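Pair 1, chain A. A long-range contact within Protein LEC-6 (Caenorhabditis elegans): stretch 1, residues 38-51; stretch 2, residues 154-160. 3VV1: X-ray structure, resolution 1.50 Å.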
# COMPACT_ATOMS: atom_id res chain seq x y z
N PRO A 38 -7.92 3.25 -2.91
CA PRO A 38 -7.06 4.01 -3.84
C PRO A 38 -5.91 3.15 -4.39
O PRO A 38 -5.41 2.27 -3.68
CB PRO A 38 -6.48 5.08 -2.95
CG PRO A 38 -7.56 5.36 -1.91
CD PRO A 38 -8.14 3.98 -1.63
N VAL A 39 -5.46 3.47 -5.59
CA VAL A 39 -4.31 2.76 -6.20
C VAL A 39 -3.65 3.74 -7.14
O VAL A 39 -4.32 4.59 -7.74
CB VAL A 39 -4.78 1.47 -6.91
CG1 VAL A 39 -5.73 1.78 -8.08
CG2 VAL A 39 -3.57 0.61 -7.39
N GLN A 40 -2.33 3.62 -7.30
CA GLN A 40 -1.59 4.55 -8.18
C GLN A 40 -1.46 3.95 -9.59
O GLN A 40 -0.43 3.36 -9.96
CB GLN A 40 -0.23 4.88 -7.54
CG GLN A 40 0.65 5.91 -8.25
CD GLN A 40 2.02 5.98 -7.51
OE1 GLN A 40 2.84 5.04 -7.60
NE2 GLN A 40 2.25 7.08 -6.74
N GLY A 41 -2.55 4.07 -10.34
CA GLY A 41 -2.62 3.58 -11.71
C GLY A 41 -2.84 2.05 -11.72
O GLY A 41 -2.71 1.32 -10.70
N PHE A 42 -3.18 1.54 -12.91
CA PHE A 42 -3.33 0.09 -13.02
C PHE A 42 -2.89 -0.32 -14.43
O PHE A 42 -3.70 -0.68 -15.30
CB PHE A 42 -4.77 -0.33 -12.71
CG PHE A 42 -4.88 -1.82 -12.50
CD1 PHE A 42 -4.37 -2.38 -11.31
CD2 PHE A 42 -5.43 -2.66 -13.47
CE1 PHE A 42 -4.38 -3.76 -11.08
CE2 PHE A 42 -5.47 -4.06 -13.25
CZ PHE A 42 -4.92 -4.59 -12.07
N SER A 43 -1.59 -0.23 -14.69
CA SER A 43 -1.09 -0.49 -16.04
C SER A 43 0.32 -1.08 -15.89
O SER A 43 0.79 -1.35 -14.75
CB SER A 43 -1.07 0.81 -16.87
OG SER A 43 -0.10 1.71 -16.30
N ASN A 44 1.01 -1.25 -17.02
CA ASN A 44 2.43 -1.71 -16.99
C ASN A 44 2.65 -2.94 -16.13
O ASN A 44 3.63 -3.08 -15.39
CB ASN A 44 3.35 -0.59 -16.51
CG ASN A 44 3.61 0.41 -17.60
OD1 ASN A 44 4.00 0.09 -18.75
ND2 ASN A 44 3.44 1.63 -17.26
N GLY A 45 1.72 -3.86 -16.23
CA GLY A 45 1.82 -5.15 -15.59
C GLY A 45 1.22 -5.23 -14.21
O GLY A 45 1.36 -6.28 -13.55
N ALA A 46 0.52 -4.17 -13.79
CA ALA A 46 -0.16 -4.22 -12.46
C ALA A 46 -1.08 -5.44 -12.36
O ALA A 46 -1.77 -5.79 -13.37
CB ALA A 46 -0.98 -2.93 -12.28
N ARG A 47 -1.16 -6.04 -11.16
CA ARG A 47 -2.00 -7.18 -10.93
C ARG A 47 -2.84 -6.91 -9.68
O ARG A 47 -2.26 -6.64 -8.64
CB ARG A 47 -1.16 -8.47 -10.73
CG ARG A 47 -1.99 -9.70 -10.36
CD ARG A 47 -1.14 -10.95 -10.19
NE ARG A 47 -0.39 -11.26 -11.40
CZ ARG A 47 -0.76 -12.21 -12.26
NH1 ARG A 47 -1.87 -12.96 -12.00
NH2 ARG A 47 -0.04 -12.37 -13.34
N LEU A 48 -4.14 -7.16 -9.76
CA LEU A 48 -5.02 -7.10 -8.62
C LEU A 48 -5.51 -8.54 -8.37
O LEU A 48 -6.07 -9.15 -9.29
CB LEU A 48 -6.25 -6.22 -8.98
CG LEU A 48 -7.42 -6.31 -7.96
CD1 LEU A 48 -7.00 -5.77 -6.58
CD2 LEU A 48 -8.61 -5.49 -8.54
N ARG A 49 -5.30 -9.07 -7.16
CA ARG A 49 -5.73 -10.40 -6.79
C ARG A 49 -6.75 -10.26 -5.68
O ARG A 49 -6.43 -9.66 -4.61
CB ARG A 49 -4.56 -11.26 -6.33
CG ARG A 49 -5.04 -12.65 -5.89
CD ARG A 49 -3.92 -13.72 -5.83
NE ARG A 49 -2.76 -13.16 -5.16
CZ ARG A 49 -2.71 -12.91 -3.85
NH1 ARG A 49 -3.76 -13.21 -3.08
NH2 ARG A 49 -1.63 -12.36 -3.31
N LEU A 50 -7.93 -10.86 -5.88
CA LEU A 50 -9.01 -10.83 -4.89
C LEU A 50 -9.35 -12.23 -4.51
O LEU A 50 -9.42 -13.09 -5.41
CB LEU A 50 -10.23 -10.19 -5.54
CG LEU A 50 -10.04 -8.75 -5.98
CD1 LEU A 50 -11.28 -8.35 -6.78
CD2 LEU A 50 -9.87 -7.83 -4.79
N VAL A 51 -9.57 -12.49 -3.22
CA VAL A 51 -10.17 -13.81 -2.88
C VAL A 51 -11.56 -13.42 -2.43
O VAL A 51 -11.70 -12.57 -1.51
CB VAL A 51 -9.39 -14.50 -1.75
CG1 VAL A 51 -10.14 -15.79 -1.31
CG2 VAL A 51 -7.99 -14.86 -2.28
N HIS A 154 -12.57 -11.59 0.97
CA HIS A 154 -11.65 -12.10 1.98
C HIS A 154 -10.31 -11.35 1.91
O HIS A 154 -9.73 -11.03 2.97
CB HIS A 154 -11.40 -13.60 1.75
CG HIS A 154 -10.24 -14.09 2.56
ND1 HIS A 154 -10.28 -14.22 3.91
CD2 HIS A 154 -8.96 -14.44 2.17
CE1 HIS A 154 -9.06 -14.63 4.36
NE2 HIS A 154 -8.25 -14.75 3.31
N SER A 155 -9.77 -11.13 0.70
CA SER A 155 -8.44 -10.42 0.62
C SER A 155 -8.33 -9.70 -0.67
O SER A 155 -8.98 -10.07 -1.66
CB SER A 155 -7.26 -11.42 0.80
OG SER A 155 -7.23 -12.40 -0.23
N ALA A 156 -7.55 -8.61 -0.66
CA ALA A 156 -7.30 -7.84 -1.88
C ALA A 156 -5.82 -7.41 -1.90
O ALA A 156 -5.33 -6.92 -0.85
CB ALA A 156 -8.21 -6.62 -1.90
N HIS A 157 -5.15 -7.62 -3.06
CA HIS A 157 -3.72 -7.39 -3.17
C HIS A 157 -3.42 -6.76 -4.47
O HIS A 157 -3.98 -7.19 -5.49
CB HIS A 157 -2.99 -8.73 -3.09
CG HIS A 157 -1.52 -8.67 -3.47
ND1 HIS A 157 -0.86 -9.36 -4.45
CD2 HIS A 157 -0.56 -7.87 -2.86
CE1 HIS A 157 0.44 -9.01 -4.41
NE2 HIS A 157 0.63 -8.08 -3.46
N VAL A 158 -2.46 -5.81 -4.50
CA VAL A 158 -2.01 -5.21 -5.75
C VAL A 158 -0.50 -5.38 -5.82
O VAL A 158 0.24 -5.11 -4.84
CB VAL A 158 -2.39 -3.70 -5.87
CG1 VAL A 158 -1.57 -2.97 -6.95
CG2 VAL A 158 -3.87 -3.59 -6.19
N SER A 159 -0.01 -5.82 -6.98
CA SER A 159 1.43 -5.71 -7.20
C SER A 159 1.59 -4.96 -8.48
O SER A 159 0.91 -5.23 -9.44
CB SER A 159 2.06 -7.09 -7.25
OG SER A 159 1.49 -7.79 -8.32
N HIS A 160 2.51 -4.02 -8.49
CA HIS A 160 2.78 -3.28 -9.67
C HIS A 160 3.92 -3.92 -10.40
O HIS A 160 3.98 -3.63 -11.57
CB HIS A 160 3.10 -1.84 -9.32
CG HIS A 160 1.86 -1.04 -8.93
ND1 HIS A 160 0.91 -0.65 -9.84
CD2 HIS A 160 1.41 -0.59 -7.68
CE1 HIS A 160 -0.13 -0.01 -9.15
NE2 HIS A 160 0.23 0.03 -7.85
O HOH W 1 -0.48 1.90 -5.93
O HOH W 2 0.08 0.70 -12.30
O HOH W 3 2.59 -1.33 -12.60
O HOH W 4 4.79 -5.14 -13.65
O HOH W 5 2.56 -7.07 -11.15
O HOH W 6 -5.64 -11.26 -2.16

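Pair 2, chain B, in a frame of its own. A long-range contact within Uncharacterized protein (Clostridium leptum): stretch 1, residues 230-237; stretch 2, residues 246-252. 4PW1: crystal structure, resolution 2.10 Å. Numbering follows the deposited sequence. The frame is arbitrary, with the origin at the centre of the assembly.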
# COMPACT_ATOMS: atom_id res chain seq x y z
N GLY B 230 5.50 18.25 8.28
CA GLY B 230 4.13 18.73 8.29
C GLY B 230 3.10 17.87 7.59
O GLY B 230 1.99 18.34 7.37
N GLY B 231 3.42 16.63 7.23
CA GLY B 231 2.41 15.75 6.60
C GLY B 231 2.35 15.76 5.07
O GLY B 231 1.70 14.88 4.47
N THR B 232 3.02 16.70 4.42
CA THR B 232 3.13 16.69 2.94
C THR B 232 4.03 15.55 2.47
O THR B 232 5.11 15.34 3.01
CB THR B 232 3.69 18.00 2.41
OG1 THR B 232 2.81 19.03 2.78
CG2 THR B 232 3.81 17.97 0.87
N SER B 233 3.60 14.79 1.49
CA SER B 233 4.45 13.75 0.99
C SER B 233 4.24 13.52 -0.49
O SER B 233 3.20 13.87 -1.07
CB SER B 233 4.25 12.45 1.82
OG SER B 233 3.01 11.87 1.54
N MSE B 234 5.24 12.91 -1.11
CA MSE B 234 5.15 12.62 -2.51
C MSE B 234 5.85 11.35 -2.85
O MSE B 234 6.74 10.91 -2.13
CB MSE B 234 5.70 13.85 -3.24
CG MSE B 234 6.19 13.49 -4.61
SE MSE B 234 6.79 15.13 -5.56
CE MSE B 234 8.32 15.12 -4.57
N VAL B 235 5.40 10.74 -3.94
CA VAL B 235 6.07 9.63 -4.55
C VAL B 235 6.30 9.93 -6.00
O VAL B 235 5.40 10.41 -6.69
CB VAL B 235 5.23 8.35 -4.42
CG1 VAL B 235 5.92 7.20 -5.11
CG2 VAL B 235 4.97 8.03 -2.99
N LEU B 236 7.54 9.78 -6.43
CA LEU B 236 7.89 9.82 -7.84
C LEU B 236 8.01 8.38 -8.32
O LEU B 236 8.69 7.60 -7.71
CB LEU B 236 9.20 10.57 -8.03
CG LEU B 236 9.12 12.05 -7.76
CD1 LEU B 236 10.52 12.68 -7.80
CD2 LEU B 236 8.23 12.72 -8.80
N ILE B 237 7.36 8.06 -9.43
CA ILE B 237 7.30 6.71 -9.96
C ILE B 237 8.30 6.56 -11.08
O ILE B 237 8.12 7.15 -12.17
CB ILE B 237 5.89 6.39 -10.51
CG1 ILE B 237 4.85 6.62 -9.42
CG2 ILE B 237 5.82 4.98 -11.07
CD1 ILE B 237 3.44 6.55 -9.95
N VAL B 246 7.85 8.26 -14.62
CA VAL B 246 6.67 8.12 -15.44
C VAL B 246 5.40 8.57 -14.73
O VAL B 246 4.31 8.45 -15.25
CB VAL B 246 6.51 6.69 -16.00
CG1 VAL B 246 7.69 6.36 -16.90
CG2 VAL B 246 6.40 5.69 -14.87
N GLY B 247 5.55 9.07 -13.52
CA GLY B 247 4.42 9.55 -12.75
C GLY B 247 4.78 10.09 -11.41
O GLY B 247 5.94 10.04 -11.00
N PHE B 248 3.78 10.61 -10.71
CA PHE B 248 3.92 11.08 -9.37
C PHE B 248 2.59 11.12 -8.65
O PHE B 248 1.55 11.09 -9.27
CB PHE B 248 4.55 12.48 -9.30
CG PHE B 248 3.59 13.59 -9.68
CD1 PHE B 248 3.39 13.91 -11.01
CD2 PHE B 248 2.89 14.30 -8.71
CE1 PHE B 248 2.49 14.92 -11.36
CE2 PHE B 248 1.98 15.29 -9.06
CZ PHE B 248 1.78 15.60 -10.40
N SER B 249 2.67 11.21 -7.33
CA SER B 249 1.54 11.40 -6.44
C SER B 249 2.00 12.43 -5.45
O SER B 249 3.07 12.28 -4.85
CB SER B 249 1.22 10.11 -5.65
OG SER B 249 0.30 10.38 -4.59
N LEU B 250 1.19 13.47 -5.25
CA LEU B 250 1.50 14.52 -4.28
C LEU B 250 0.34 14.73 -3.33
O LEU B 250 -0.79 14.93 -3.77
CB LEU B 250 1.80 15.84 -5.01
CG LEU B 250 1.93 17.08 -4.11
CD1 LEU B 250 3.14 16.92 -3.23
CD2 LEU B 250 2.01 18.36 -4.93
N LYS B 251 0.60 14.61 -2.04
CA LYS B 251 -0.42 14.83 -1.03
C LYS B 251 0.03 15.94 -0.07
O LYS B 251 0.99 15.75 0.68
CB LYS B 251 -0.66 13.57 -0.22
CG LYS B 251 -1.71 13.75 0.86
CD LYS B 251 -1.86 12.48 1.68
CE LYS B 251 -2.93 12.65 2.71
NZ LYS B 251 -3.40 11.31 3.10
N TYR B 252 -0.68 17.06 -0.05
CA TYR B 252 -0.39 18.10 0.94
C TYR B 252 -0.77 17.64 2.33
O TYR B 252 -1.76 16.95 2.49
CB TYR B 252 -1.09 19.39 0.63
CG TYR B 252 -0.44 20.15 -0.47
CD1 TYR B 252 0.59 21.05 -0.23
CD2 TYR B 252 -0.87 19.99 -1.76
CE1 TYR B 252 1.16 21.78 -1.26
CE2 TYR B 252 -0.28 20.67 -2.80
CZ TYR B 252 0.72 21.59 -2.55
OH TYR B 252 1.26 22.29 -3.61
OXT TYR B 252 -0.11 17.98 3.31

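Pair 1 and pair 2 each set two antiparallel strands side by side, with angles of 169° and 174° between their N-to-C directions, and the central backbones superpose to 0.8 Å. The registers coincide: A:Arg47–A:Ser159 matches B:Ser233–B:Lys251, A:Leu48–A:Val158 matches B:Met234–B:Leu250, A:Arg49–A:His157 matches B:Val235–B:Ser249, and A:Leu50–A:Ala156 matches B:Leu236–B:Phe248.

Hydrogen-bonded pairs alternate with non-hydrogen-bonded ones in both ladders, and the shared register places them at the same positions. In pair 1, A:Arg47 N donates to A:Ser159 O (2.8 Å) and A:Arg49 N to A:His157 O (2.8 Å); in pair 2, B:Ser233 N donates to B:Lys251 O (2.9 Å) and B:Val235 N to B:Ser249 O (2.9 Å), each bond answered by one in the reverse direction. Between rungs the carbonyls also receive CA-H...O contacts, such as A:Val158 CA to A:Arg47 O (3.2 Å) and B:Phe248 CA to B:Val235 O (3.1 Å). At the far end one carbonyl accepts two amides: A:Val51 O takes A:His154 N (2.8 Å) and A:Ser155 N (3.3 Å), while B:Ile237 O takes B:Val246 N (2.7 Å) and, weakly, B:Gly247 N (3.5 Å).

The face carrying A:Leu48, A:Leu50, A:Ala156 and A:Val158 is apolar, as is its equivalent with B:Met234, B:Leu236, B:Phe248 and B:Leu250. A:Leu48 CD1 meets A:Val158 CG2 at 3.8 Å; at the matching positions, the CB of the selenomethionine B:Met234 lies 4.0 Å from B:Leu250 CD1. A:Leu50 CD2 packs on the small A:Ala156 CB at 3.5 Å. B:Leu236 has the same m,t rotamer, and its CD2 likewise reaches a CB, that of B:Phe248 at 3.7 Å; the end of the B:Phe248 side chain leads away from the other strand, so it is CB that makes the closest contact with B:Leu236.

The opposite face differs more. In pair 1 the end of A:Arg49 comes nearer the partner strand and lays one guanidinium face over A:His157 CB, with NH2 3.3 Å from ND1 of that histidine. The matching B:Val235 and B:Ser249 are smaller, and their side chains come no closer than 4.3 Å to the other stretch. Water 6 joins A:Arg49 O (3.0 Å) to A:Ser155 OG (2.7 Å). Where A:Ser155 OG lies 3.3 Å from A:Val51 CG2, pair 2 has B:Gly247 beside the longer B:Ile237; an ideal CB on that glycine would sit tightly, 3.2 Å from B:Ile237 CD1.

At the other end, A:Gly45 and B:Gly231 coincide, both with backbone angles that call for glycine. Here the CA-to-CB bond of A:His160 points away from stretch 1, but the end of its side chain comes nearer, with A:His160 CE1 3.3 Å from A:Gly41 O, and water 4 bridges A:Asn44 O (2.9 Å) and A:His160 O (2.7 Å). At the matching B:Tyr252 the terminal carboxylate takes part: B:Thr232 OG1, at the position of A:Ala46, donates to B:Tyr252 OXT at 3.1 Å.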